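Local atomic coordinates of redox-sensing transcriptional repressor Rex (Thermoanaerobacter ethanolicus, PDB entry 3WGH), a protein that probably represses transcription by binding DNA as a homodimer and reading the cellular NADH/NAD(+) balance through a Rossmann-type nucleotide-binding domain. Residues I88-G93 with G114-N119; G150-P155 with K172-F177. All blocks are in the same frame, centred on the assembly; numbering follows the deposited sequence.

Both contacts lie in the parallel part of one mixed sheet of a Rossmann-type domain, and they meet at its middle, where strands 85-90 and 149-152 are neighbours; their centres lie about 10 Å apart. I90 joins them directly. Its N lies 2.8 Å from I151 O and its O 2.8 Å from C153 N, both probable hydrogen bonds, while I90 CB packs against L152 CD2. The loops that follow the strands receive one NADH molecule. Interaction 1, residues 88-93 with 114-119, holds the adenosine half through D117; interaction 2, residues 150-155 with 172-177, takes the nicotinamide ribose and carboxamide at the backbone oxygens of I154 and F177.

Interaction 1 of 2, residues I88-G93 with G114-N119; sequences IIIGAG and GIFDIN. With NAI (1,4-dihydronicotinamide adenine dinucleotide), chain I.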
ATOM      1  N   ILE B  88      11.997 -14.155  -2.528  1.00 30.69           N
ATOM      2  CA  ILE B  88      12.163 -14.125  -3.988  1.00 32.36           C
ATOM      3  C   ILE B  88      11.010 -13.322  -4.607  1.00 32.38           C
ATOM      4  O   ILE B  88       9.949 -13.195  -3.991  1.00 31.80           O
ATOM      5  CB  ILE B  88      12.155 -15.551  -4.623  1.00 30.54           C
ATOM      6  CG1 ILE B  88      10.791 -16.184  -4.400  1.00 31.78           C
ATOM      7  CG2 ILE B  88      13.350 -16.399  -4.150  1.00 30.80           C
ATOM      8  CD1 ILE B  88      10.677 -17.691  -4.716  1.00 28.87           C
ATOM      9  N   ILE B  89      11.222 -12.844  -5.828  1.00 32.19           N
ATOM     10  CA  ILE B  89      10.203 -12.073  -6.570  1.00 31.76           C
ATOM     11  C   ILE B  89       9.884 -12.894  -7.770  1.00 33.40           C
ATOM     12  O   ILE B  89      10.812 -13.402  -8.447  1.00 35.62           O
ATOM     13  CB  ILE B  89      10.737 -10.689  -6.971  1.00 31.37           C
ATOM     14  CG1 ILE B  89      10.836  -9.830  -5.703  1.00 31.48           C
ATOM     15  CG2 ILE B  89       9.798  -9.948  -8.028  1.00 28.63           C
ATOM     16  CD1 ILE B  89      11.553  -8.507  -5.935  1.00 32.29           C
ATOM     17  N   ILE B  90       8.595 -13.133  -7.975  1.00 34.03           N
ATOM     18  CA  ILE B  90       8.102 -13.786  -9.199  1.00 35.94           C
ATOM     19  C   ILE B  90       7.519 -12.712 -10.054  1.00 37.19           C
ATOM     20  O   ILE B  90       6.556 -12.024  -9.646  1.00 34.68           O
ATOM     21  CB  ILE B  90       6.941 -14.805  -8.882  1.00 38.14           C
ATOM     22  CG1 ILE B  90       7.325 -15.639  -7.665  1.00 36.78           C
ATOM     23  CG2 ILE B  90       6.619 -15.711 -10.095  1.00 34.72           C
ATOM     24  CD1 ILE B  90       8.573 -16.344  -7.880  1.00 39.22           C
ATOM     25  N   GLY B  91       8.059 -12.584 -11.268  1.00 37.27           N
ATOM     26  CA  GLY B  91       7.698 -11.497 -12.169  1.00 37.79           C
ATOM     27  C   GLY B  91       8.729 -10.372 -12.158  1.00 40.34           C
ATOM     28  O   GLY B  91       8.776  -9.532 -11.249  1.00 41.44           O
ATOM     29  N   ALA B  92       9.545 -10.335 -13.193  1.00 40.56           N
ATOM     30  CA  ALA B  92      10.554  -9.324 -13.316  1.00 41.90           C
ATOM     31  C   ALA B  92      10.090  -8.251 -14.263  1.00 42.60           C
ATOM     32  O   ALA B  92      10.904  -7.725 -15.012  1.00 43.97           O
ATOM     33  CB  ALA B  92      11.849  -9.957 -13.849  1.00 43.34           C
ATOM     34  N   GLY B  93       8.792  -7.938 -14.281  1.00 41.22           N
ATOM     35  CA  GLY B  93       8.331  -6.791 -15.064  1.00 40.91           C
ATOM     36  C   GLY B  93       8.528  -5.464 -14.336  1.00 40.63           C
ATOM     37  O   GLY B  93       9.438  -5.304 -13.496  1.00 39.12           O
ATOM     38  N   GLY B 114      16.485 -14.340  -5.198  1.00 41.33           N
ATOM     39  CA  GLY B 114      16.387 -14.595  -6.622  1.00 40.73           C
ATOM     40  C   GLY B 114      15.150 -13.935  -7.218  1.00 41.05           C
ATOM     41  O   GLY B 114      14.238 -13.514  -6.469  1.00 37.43           O
ATOM     42  N   ILE B 115      15.147 -13.778  -8.543  1.00 41.05           N
ATOM     43  CA  ILE B 115      14.023 -13.169  -9.231  1.00 41.86           C
ATOM     44  C   ILE B 115      13.740 -13.989 -10.466  1.00 41.82           C
ATOM     45  O   ILE B 115      14.684 -14.426 -11.129  1.00 44.45           O
ATOM     46  CB  ILE B 115      14.268 -11.674  -9.551  1.00 43.71           C
ATOM     47  CG1 ILE B 115      13.041 -11.073 -10.238  1.00 43.48           C
ATOM     48  CG2 ILE B 115      15.445 -11.508 -10.497  1.00 51.16           C
ATOM     49  CD1 ILE B 115      12.879  -9.559  -9.978  1.00 50.46           C
ATOM     50  N   PHE B 116      12.462 -14.266 -10.728  1.00 39.07           N
ATOM     51  CA  PHE B 116      12.043 -15.301 -11.644  1.00 37.98           C
ATOM     52  C   PHE B 116      11.087 -14.720 -12.636  1.00 40.48           C
ATOM     53  O   PHE B 116      10.316 -13.830 -12.299  1.00 38.74           O
ATOM     54  CB  PHE B 116      11.426 -16.483 -10.883  1.00 37.31           C
ATOM     55  CG  PHE B 116      12.421 -17.152  -9.955  1.00 38.33           C
ATOM     56  CD1 PHE B 116      13.232 -18.223 -10.421  1.00 37.87           C
ATOM     57  CD2 PHE B 116      12.642 -16.640  -8.690  1.00 33.54           C
ATOM     58  CE1 PHE B 116      14.206 -18.814  -9.564  1.00 40.14           C
ATOM     59  CE2 PHE B 116      13.582 -17.223  -7.821  1.00 36.81           C
ATOM     60  CZ  PHE B 116      14.402 -18.275  -8.282  1.00 38.07           C
ATOM     61  N   ASP B 117      11.223 -15.126 -13.902  1.00 41.26           N
ATOM     62  CA  ASP B 117      10.301 -14.669 -14.960  1.00 43.07           C
ATOM     63  C   ASP B 117      10.097 -15.781 -15.991  1.00 45.53           C
ATOM     64  O   ASP B 117      10.868 -16.757 -15.995  1.00 44.76           O
ATOM     65  CB  ASP B 117      10.822 -13.390 -15.623  1.00 41.91           C
ATOM     66  CG  ASP B 117       9.687 -12.560 -16.258  1.00 46.06           C
ATOM     67  OD1 ASP B 117       9.234 -11.552 -15.651  1.00 44.50           O
ATOM     68  OD2 ASP B 117       9.187 -12.954 -17.337  1.00 51.25           O
ATOM     69  N   ILE B 118       9.012 -15.733 -16.770  1.00 48.47           N
ATOM     70  CA  ILE B 118       8.870 -16.714 -17.875  1.00 53.37           C
ATOM     71  C   ILE B 118       9.436 -16.171 -19.202  1.00 56.20           C
ATOM     72  O   ILE B 118       9.357 -16.845 -20.208  1.00 59.47           O
ATOM     73  CB  ILE B 118       7.405 -17.072 -18.233  1.00 54.33           C
ATOM     74  CG1 ILE B 118       6.569 -15.805 -18.443  1.00 53.18           C
ATOM     75  CG2 ILE B 118       6.805 -18.047 -17.303  1.00 55.12           C
ATOM     76  CD1 ILE B 118       5.108 -16.115 -18.663  1.00 57.57           C
ATOM     77  N   ASN B 119       9.914 -14.933 -19.222  1.00 56.99           N
ATOM     78  CA  ASN B 119      10.306 -14.266 -20.468  1.00 58.87           C
ATOM     79  C   ASN B 119      11.791 -14.376 -20.754  1.00 60.08           C
ATOM     80  O   ASN B 119      12.588 -13.622 -20.186  1.00 58.40           O
ATOM     81  CB  ASN B 119       9.920 -12.772 -20.441  1.00 58.86           C
ATOM     82  CG  ASN B 119      10.256 -12.046 -21.765  1.00 64.62           C
ATOM     83  OD1 ASN B 119      10.754 -12.662 -22.725  1.00 69.54           O
ATOM     84  ND2 ASN B 119       9.968 -10.748 -21.820  1.00 62.11           N
TER
HETATM   85  PA  NAI I 301       4.375  -6.380 -16.246  1.00 37.25           P
HETATM   86  O1A NAI I 301       3.689  -6.963 -17.441  1.00 39.13           O
HETATM   87  O2A NAI I 301       5.360  -5.257 -16.347  1.00 37.97           O
HETATM   88  O5B NAI I 301       5.192  -7.573 -15.564  1.00 37.84           O
HETATM   89  C5B NAI I 301       4.700  -8.903 -15.426  1.00 33.09           C
HETATM   90  C4B NAI I 301       5.909  -9.831 -15.568  1.00 32.17           C
HETATM   91  O4B NAI I 301       5.492 -11.113 -15.184  1.00 29.33           O
HETATM   92  C3B NAI I 301       6.375  -9.963 -17.038  1.00 34.18           C
HETATM   93  O3B NAI I 301       7.802  -9.938 -17.067  1.00 31.75           O
HETATM   94  C2B NAI I 301       5.955 -11.371 -17.432  1.00 37.03           C
HETATM   95  O2B NAI I 301       6.868 -12.029 -18.308  1.00 37.50           O
HETATM   96  C1B NAI I 301       6.073 -12.066 -16.085  1.00 30.24           C
HETATM   97  N9A NAI I 301       5.266 -13.295 -15.969  1.00 31.23           N
HETATM   98  C8A NAI I 301       4.103 -13.570 -16.609  1.00 30.48           C
HETATM   99  N7A NAI I 301       3.700 -14.783 -16.142  1.00 31.99           N
HETATM  100  C5A NAI I 301       4.626 -15.258 -15.276  1.00 29.62           C
HETATM  101  C6A NAI I 301       4.777 -16.412 -14.518  1.00 32.08           C
HETATM  102  N6A NAI I 301       3.827 -17.371 -14.579  1.00 38.78           N
HETATM  103  N1A NAI I 301       5.829 -16.572 -13.680  1.00 30.86           N
HETATM  104  C2A NAI I 301       6.795 -15.657 -13.634  1.00 29.14           C
HETATM  105  N3A NAI I 301       6.683 -14.566 -14.391  1.00 27.62           N
HETATM  106  C4A NAI I 301       5.608 -14.324 -15.182  1.00 28.17           C
HETATM  107  O3  NAI I 301       3.189  -6.059 -15.175  1.00 35.91           O
HETATM  108  PN  NAI I 301       3.387  -5.082 -13.909  1.00 34.04           P
HETATM  109  O1N NAI I 301       2.899  -3.758 -14.380  1.00 37.16           O
HETATM  110  O2N NAI I 301       4.797  -5.375 -13.422  1.00 25.54           O
HETATM  111  O5D NAI I 301       2.333  -5.651 -12.813  1.00 34.24           O
HETATM  112  C5D NAI I 301       2.534  -6.897 -12.135  1.00 29.44           C
HETATM  113  C4D NAI I 301       1.257  -7.174 -11.353  1.00 33.02           C
HETATM  114  O4D NAI I 301       1.036  -6.214 -10.294  1.00 30.23           O
HETATM  115  C3D NAI I 301       0.035  -7.134 -12.267  1.00 34.30           C
HETATM  116  O3D NAI I 301      -0.797  -8.208 -11.822  1.00 34.25           O
HETATM  117  C2D NAI I 301      -0.631  -5.825 -11.906  1.00 36.51           C
HETATM  118  O2D NAI I 301      -2.033  -5.883 -12.244  1.00 37.75           O
HETATM  119  C1D NAI I 301      -0.304  -5.723 -10.407  1.00 33.71           C
HETATM  120  N1N NAI I 301      -0.405  -4.379  -9.813  1.00 32.73           N
HETATM  121  C2N NAI I 301      -1.065  -4.256  -8.619  1.00 32.10           C
HETATM  122  C3N NAI I 301      -1.273  -3.094  -7.998  1.00 34.22           C
HETATM  123  C7N NAI I 301      -1.934  -3.128  -6.668  1.00 38.05           C
HETATM  124  O7N NAI I 301      -2.444  -2.140  -6.133  1.00 37.31           O
HETATM  125  N7N NAI I 301      -1.851  -4.294  -6.015  1.00 37.50           N
HETATM  126  C4N NAI I 301      -0.764  -1.790  -8.620  1.00 35.19           C
HETATM  127  C5N NAI I 301      -0.050  -2.023  -9.939  1.00 37.81           C
HETATM  128  C6N NAI I 301       0.116  -3.251 -10.448  1.00 36.51           C
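D117 OD1 is gripped from two directions: it accepts the backbone N-H of A92 at 2.8 Å, through the lone pair turned away from the other oxygen. The ribose hydroxyl O3B of the NADH also donates to D117 OD1, at 2.6 Å. The second oxygen, OD2, takes the neighbouring hydroxyl O2B at 2.7 Å and also the backbone N of N119, which closes an Asx turn. With CG anti to the backbone N (chi1 -155°), the carboxylate is brought over to the glycine-rich turn.

Behind it, strands 85-90 and 110-117 run parallel, bonded by I89 N to G114 O, F116 N to I89 O and G91 N to F116 O. On one face, I89 and I115 lie side by side, CG2 of the first 3.7 Å from CD1 of the second, and A92 CB closes on I115 CG1. On the other, the edge of the F116 ring takes I88 CG2 at CE2, 3.8 Å away, and I90 CD1 comes at the ring obliquely. I90 CG2 meets the adenine at C2A. G93 CA lies 3.3 Å from the NADH O5B, which leaves little room for a side chain there.

An acidic residue ending the second strand, bonded to both hydroxyls of the adenosine ribose, is characteristic of NAD(H)-binding Rossmann domains; its negative charge would probably disfavour a 2'-phosphate, as in NADPH.

Interaction 2 of 2, residues G150-P155 with K172-F177; sequences GILCIP and KAIWNF. With NAI (1,4-dihydronicotinamide adenine dinucleotide), chain I.
The segments 150-152 and 173-176 run parallel, their axes 4.7 Å apart at closest approach and 24° from alignment, with G150 beside I174, I151 beside W175 and L152 beside N176. Four backbone bonds join them, and the last, F177 N to L152 O, is the longest at 3.2 Å.

I151 carries one face. Its CD1 comes at the edge of the W175 indole, in the ring plane, 3.8 Å from CE3. The other branch, CG2, lies anti to the backbone N and reaches the edge of the F177 ring at CE2. The two aromatic rings also meet each other: F177 CE2 stands 3.8 Å above the W175 ring plane, offset toward the rim, while W175 CZ3 lies at the edge of the F177 ring. Replacing I151 with an alanine would probably open a gap beside both rings and leave them freer to shift. C153 SG sits obliquely by the F177 ring, 4.1 Å from CD2.

On the opposite face, L152 CD1 packs against N176 OD1, whose polar partner is the backbone N of L178.

Past the strands, the NADH is held by main-chain oxygens: its N7N donates to F177 O and its O3D to I154 O, both at 2.8 Å. I154 CG2 presses on the adenine at C4A, and P155 CD meets C8A.

The unit is a beta-alpha-beta crossover through helix 159-168. Strand 85-90 flanks it beyond I151, strand 189-192 lies beyond W175, helix 94-100 packs on F177 through L95 and I99, and S198 of the second subunit bonds W175 NE1.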
ATOM      1  N   GLY B 150       7.595 -15.394  -0.849  1.00 27.64           N
ATOM      2  CA  GLY B 150       7.464 -15.138  -2.295  1.00 29.27           C
ATOM      3  C   GLY B 150       6.637 -13.856  -2.561  1.00 29.71           C
ATOM      4  O   GLY B 150       5.534 -13.676  -2.025  1.00 28.84           O
ATOM      5  N   ILE B 151       7.240 -12.928  -3.295  1.00 28.06           N
ATOM      6  CA  ILE B 151       6.596 -11.702  -3.684  1.00 30.72           C
ATOM      7  C   ILE B 151       6.067 -11.889  -5.112  1.00 31.97           C
ATOM      8  O   ILE B 151       6.818 -12.207  -6.029  1.00 33.19           O
ATOM      9  CB  ILE B 151       7.605 -10.566  -3.663  1.00 30.39           C
ATOM     10  CG1 ILE B 151       8.208 -10.521  -2.226  1.00 31.45           C
ATOM     11  CG2 ILE B 151       6.873  -9.309  -4.216  1.00 30.18           C
ATOM     12  CD1 ILE B 151       9.298  -9.415  -1.949  1.00 30.59           C
ATOM     13  N   LEU B 152       4.764 -11.766  -5.272  1.00 31.70           N
ATOM     14  CA  LEU B 152       4.101 -12.152  -6.526  1.00 34.66           C
ATOM     15  C   LEU B 152       3.718 -10.899  -7.348  1.00 34.42           C
ATOM     16  O   LEU B 152       2.852 -10.113  -6.940  1.00 34.11           O
ATOM     17  CB  LEU B 152       2.844 -12.940  -6.147  1.00 33.35           C
ATOM     18  CG  LEU B 152       2.597 -14.371  -6.642  1.00 43.34           C
ATOM     19  CD1 LEU B 152       1.079 -14.507  -6.915  1.00 43.04           C
ATOM     20  CD2 LEU B 152       3.382 -14.751  -7.935  1.00 35.57           C
ATOM     21  N   CYS B 153       4.382 -10.693  -8.477  1.00 36.27           N
ATOM     22  CA  CYS B 153       4.147  -9.463  -9.301  1.00 37.81           C
ATOM     23  C   CYS B 153       3.951  -9.859 -10.748  1.00 36.65           C
ATOM     24  O   CYS B 153       4.657  -9.377 -11.612  1.00 36.67           O
ATOM     25  CB  CYS B 153       5.340  -8.482  -9.228  1.00 38.56           C
ATOM     26  SG  CYS B 153       6.002  -8.116  -7.571  1.00 40.81           S
ATOM     27  N   ILE B 154       3.102 -10.845 -10.966  1.00 38.24           N
ATOM     28  CA  ILE B 154       2.819 -11.371 -12.316  1.00 38.00           C
ATOM     29  C   ILE B 154       1.404 -10.961 -12.700  1.00 39.26           C
ATOM     30  O   ILE B 154       0.633 -10.581 -11.850  1.00 39.63           O
ATOM     31  CB  ILE B 154       2.962 -12.921 -12.373  1.00 36.86           C
ATOM     32  CG1 ILE B 154       2.126 -13.629 -11.301  1.00 38.73           C
ATOM     33  CG2 ILE B 154       4.429 -13.376 -12.235  1.00 36.35           C
ATOM     34  CD1 ILE B 154       1.940 -15.152 -11.584  1.00 42.20           C
ATOM     35  N   PRO B 155       1.044 -11.035 -13.990  1.00 41.49           N
ATOM     36  CA  PRO B 155      -0.340 -10.739 -14.352  1.00 42.11           C
ATOM     37  C   PRO B 155      -1.278 -11.747 -13.706  1.00 43.20           C
ATOM     38  O   PRO B 155      -0.836 -12.845 -13.263  1.00 40.13           O
ATOM     39  CB  PRO B 155      -0.369 -10.908 -15.899  1.00 45.02           C
ATOM     40  CG  PRO B 155       1.063 -11.035 -16.346  1.00 42.91           C
ATOM     41  CD  PRO B 155       1.853 -11.501 -15.128  1.00 42.50           C
ATOM     42  N   LYS B 172       6.589 -19.944   2.962  1.00 31.26           N
ATOM     43  CA  LYS B 172       5.898 -19.733   4.234  1.00 31.09           C
ATOM     44  C   LYS B 172       4.934 -18.584   4.153  1.00 28.72           C
ATOM     45  O   LYS B 172       3.978 -18.484   4.943  1.00 28.99           O
ATOM     46  CB  LYS B 172       6.906 -19.427   5.376  1.00 28.75           C
ATOM     47  CG  LYS B 172       7.730 -20.588   5.835  1.00 38.10           C
ATOM     48  CD  LYS B 172       8.661 -20.070   6.944  1.00 46.59           C
ATOM     49  CE  LYS B 172       9.761 -21.048   7.269  1.00 56.73           C
ATOM     50  NZ  LYS B 172       9.431 -22.391   6.721  1.00 61.29           N
ATOM     51  N   ALA B 173       5.182 -17.712   3.198  1.00 29.20           N
ATOM     52  CA  ALA B 173       4.370 -16.482   3.079  1.00 27.95           C
ATOM     53  C   ALA B 173       4.368 -16.009   1.645  1.00 26.22           C
ATOM     54  O   ALA B 173       5.373 -16.151   0.960  1.00 25.82           O
ATOM     55  CB  ALA B 173       4.987 -15.376   3.977  1.00 25.87           C
ATOM     56  N   ILE B 174       3.272 -15.375   1.231  1.00 25.76           N
ATOM     57  CA  ILE B 174       3.154 -14.764  -0.092  1.00 27.89           C
ATOM     58  C   ILE B 174       2.780 -13.293   0.098  1.00 27.75           C
ATOM     59  O   ILE B 174       1.767 -12.961   0.721  1.00 28.23           O
ATOM     60  CB  ILE B 174       2.077 -15.499  -0.967  1.00 29.59           C
ATOM     61  CG1 ILE B 174       2.547 -16.949  -1.247  1.00 33.14           C
ATOM     62  CG2 ILE B 174       1.901 -14.763  -2.292  1.00 27.13           C
ATOM     63  CD1 ILE B 174       1.646 -17.740  -2.215  1.00 33.34           C
ATOM     64  N   TRP B 175       3.615 -12.404  -0.442  1.00 28.29           N
ATOM     65  CA  TRP B 175       3.267 -10.972  -0.528  1.00 27.24           C
ATOM     66  C   TRP B 175       2.673 -10.726  -1.907  1.00 26.79           C
ATOM     67  O   TRP B 175       3.372 -10.755  -2.886  1.00 27.48           O
ATOM     68  CB  TRP B 175       4.515 -10.095  -0.253  1.00 26.61           C
ATOM     69  CG  TRP B 175       4.196  -8.665   0.112  1.00 27.01           C
ATOM     70  CD1 TRP B 175       3.031  -8.176   0.692  1.00 26.51           C
ATOM     71  CD2 TRP B 175       5.050  -7.529  -0.092  1.00 25.96           C
ATOM     72  NE1 TRP B 175       3.151  -6.828   0.915  1.00 25.76           N
ATOM     73  CE2 TRP B 175       4.352  -6.385   0.403  1.00 24.62           C
ATOM     74  CE3 TRP B 175       6.337  -7.376  -0.608  1.00 24.91           C
ATOM     75  CZ2 TRP B 175       4.883  -5.110   0.363  1.00 27.55           C
ATOM     76  CZ3 TRP B 175       6.882  -6.083  -0.676  1.00 30.05           C
ATOM     77  CH2 TRP B 175       6.156  -4.963  -0.166  1.00 28.98           C
ATOM     78  N   ASN B 176       1.352 -10.598  -1.982  1.00 25.47           N
ATOM     79  CA  ASN B 176       0.654 -10.707  -3.250  1.00 26.12           C
ATOM     80  C   ASN B 176       0.221  -9.310  -3.750  1.00 26.90           C
ATOM     81  O   ASN B 176      -0.497  -8.608  -3.038  1.00 28.08           O
ATOM     82  CB  ASN B 176      -0.591 -11.600  -3.090  1.00 26.89           C
ATOM     83  CG  ASN B 176      -1.489 -11.530  -4.351  1.00 31.47           C
ATOM     84  OD1 ASN B 176      -0.970 -11.548  -5.466  1.00 28.93           O
ATOM     85  ND2 ASN B 176      -2.784 -11.322  -4.169  1.00 30.65           N
ATOM     86  N   PHE B 177       0.689  -8.891  -4.928  1.00 26.65           N
ATOM     87  CA  PHE B 177       0.222  -7.664  -5.545  1.00 28.48           C
ATOM     88  C   PHE B 177      -0.936  -7.884  -6.521  1.00 30.26           C
ATOM     89  O   PHE B 177      -1.505  -6.925  -7.040  1.00 33.36           O
ATOM     90  CB  PHE B 177       1.384  -6.954  -6.272  1.00 27.56           C
ATOM     91  CG  PHE B 177       2.357  -6.319  -5.335  1.00 28.03           C
ATOM     92  CD1 PHE B 177       2.255  -4.964  -5.022  1.00 30.21           C
ATOM     93  CD2 PHE B 177       3.319  -7.112  -4.673  1.00 27.23           C
ATOM     94  CE1 PHE B 177       3.171  -4.371  -4.045  1.00 31.66           C
ATOM     95  CE2 PHE B 177       4.265  -6.534  -3.792  1.00 30.37           C
ATOM     96  CZ  PHE B 177       4.178  -5.182  -3.462  1.00 30.31           C
TER
HETATM   97  PA  NAI I 301       4.375  -6.380 -16.246  1.00 37.25           P
HETATM   98  O1A NAI I 301       3.689  -6.963 -17.441  1.00 39.13           O
HETATM   99  O2A NAI I 301       5.360  -5.257 -16.347  1.00 37.97           O
HETATM  100  O5B NAI I 301       5.192  -7.573 -15.564  1.00 37.84           O
HETATM  101  C5B NAI I 301       4.700  -8.903 -15.426  1.00 33.09           C
HETATM  102  C4B NAI I 301       5.909  -9.831 -15.568  1.00 32.17           C
HETATM  103  O4B NAI I 301       5.492 -11.113 -15.184  1.00 29.33           O
HETATM  104  C3B NAI I 301       6.375  -9.963 -17.038  1.00 34.18           C
HETATM  105  O3B NAI I 301       7.802  -9.938 -17.067  1.00 31.75           O
HETATM  106  C2B NAI I 301       5.955 -11.371 -17.432  1.00 37.03           C
HETATM  107  O2B NAI I 301       6.868 -12.029 -18.308  1.00 37.50           O
HETATM  108  C1B NAI I 301       6.073 -12.066 -16.085  1.00 30.24           C
HETATM  109  N9A NAI I 301       5.266 -13.295 -15.969  1.00 31.23           N
HETATM  110  C8A NAI I 301       4.103 -13.570 -16.609  1.00 30.48           C
HETATM  111  N7A NAI I 301       3.700 -14.783 -16.142  1.00 31.99           N
HETATM  112  C5A NAI I 301       4.626 -15.258 -15.276  1.00 29.62           C
HETATM  113  C6A NAI I 301       4.777 -16.412 -14.518  1.00 32.08           C
HETATM  114  N6A NAI I 301       3.827 -17.371 -14.579  1.00 38.78           N
HETATM  115  N1A NAI I 301       5.829 -16.572 -13.680  1.00 30.86           N
HETATM  116  C2A NAI I 301       6.795 -15.657 -13.634  1.00 29.14           C
HETATM  117  N3A NAI I 301       6.683 -14.566 -14.391  1.00 27.62           N
HETATM  118  C4A NAI I 301       5.608 -14.324 -15.182  1.00 28.17           C
HETATM  119  O3  NAI I 301       3.189  -6.059 -15.175  1.00 35.91           O
HETATM  120  PN  NAI I 301       3.387  -5.082 -13.909  1.00 34.04           P
HETATM  121  O1N NAI I 301       2.899  -3.758 -14.380  1.00 37.16           O
HETATM  122  O2N NAI I 301       4.797  -5.375 -13.422  1.00 25.54           O
HETATM  123  O5D NAI I 301       2.333  -5.651 -12.813  1.00 34.24           O
HETATM  124  C5D NAI I 301       2.534  -6.897 -12.135  1.00 29.44           C
HETATM  125  C4D NAI I 301       1.257  -7.174 -11.353  1.00 33.02           C
HETATM  126  O4D NAI I 301       1.036  -6.214 -10.294  1.00 30.23           O
HETATM  127  C3D NAI I 301       0.035  -7.134 -12.267  1.00 34.30           C
HETATM  128  O3D NAI I 301      -0.797  -8.208 -11.822  1.00 34.25           O
HETATM  129  C2D NAI I 301      -0.631  -5.825 -11.906  1.00 36.51           C
HETATM  130  O2D NAI I 301      -2.033  -5.883 -12.244  1.00 37.75           O
HETATM  131  C1D NAI I 301      -0.304  -5.723 -10.407  1.00 33.71           C
HETATM  132  N1N NAI I 301      -0.405  -4.379  -9.813  1.00 32.73           N
HETATM  133  C2N NAI I 301      -1.065  -4.256  -8.619  1.00 32.10           C
HETATM  134  C3N NAI I 301      -1.273  -3.094  -7.998  1.00 34.22           C
HETATM  135  C7N NAI I 301      -1.934  -3.128  -6.668  1.00 38.05           C
HETATM  136  O7N NAI I 301      -2.444  -2.140  -6.133  1.00 37.31           O
HETATM  137  N7N NAI I 301      -1.851  -4.294  -6.015  1.00 37.50           N
HETATM  138  C4N NAI I 301      -0.764  -1.790  -8.620  1.00 35.19           C
HETATM  139  C5N NAI I 301      -0.050  -2.023  -9.939  1.00 37.81           C
HETATM  140  C6N NAI I 301       0.116  -3.251 -10.448  1.00 36.51           C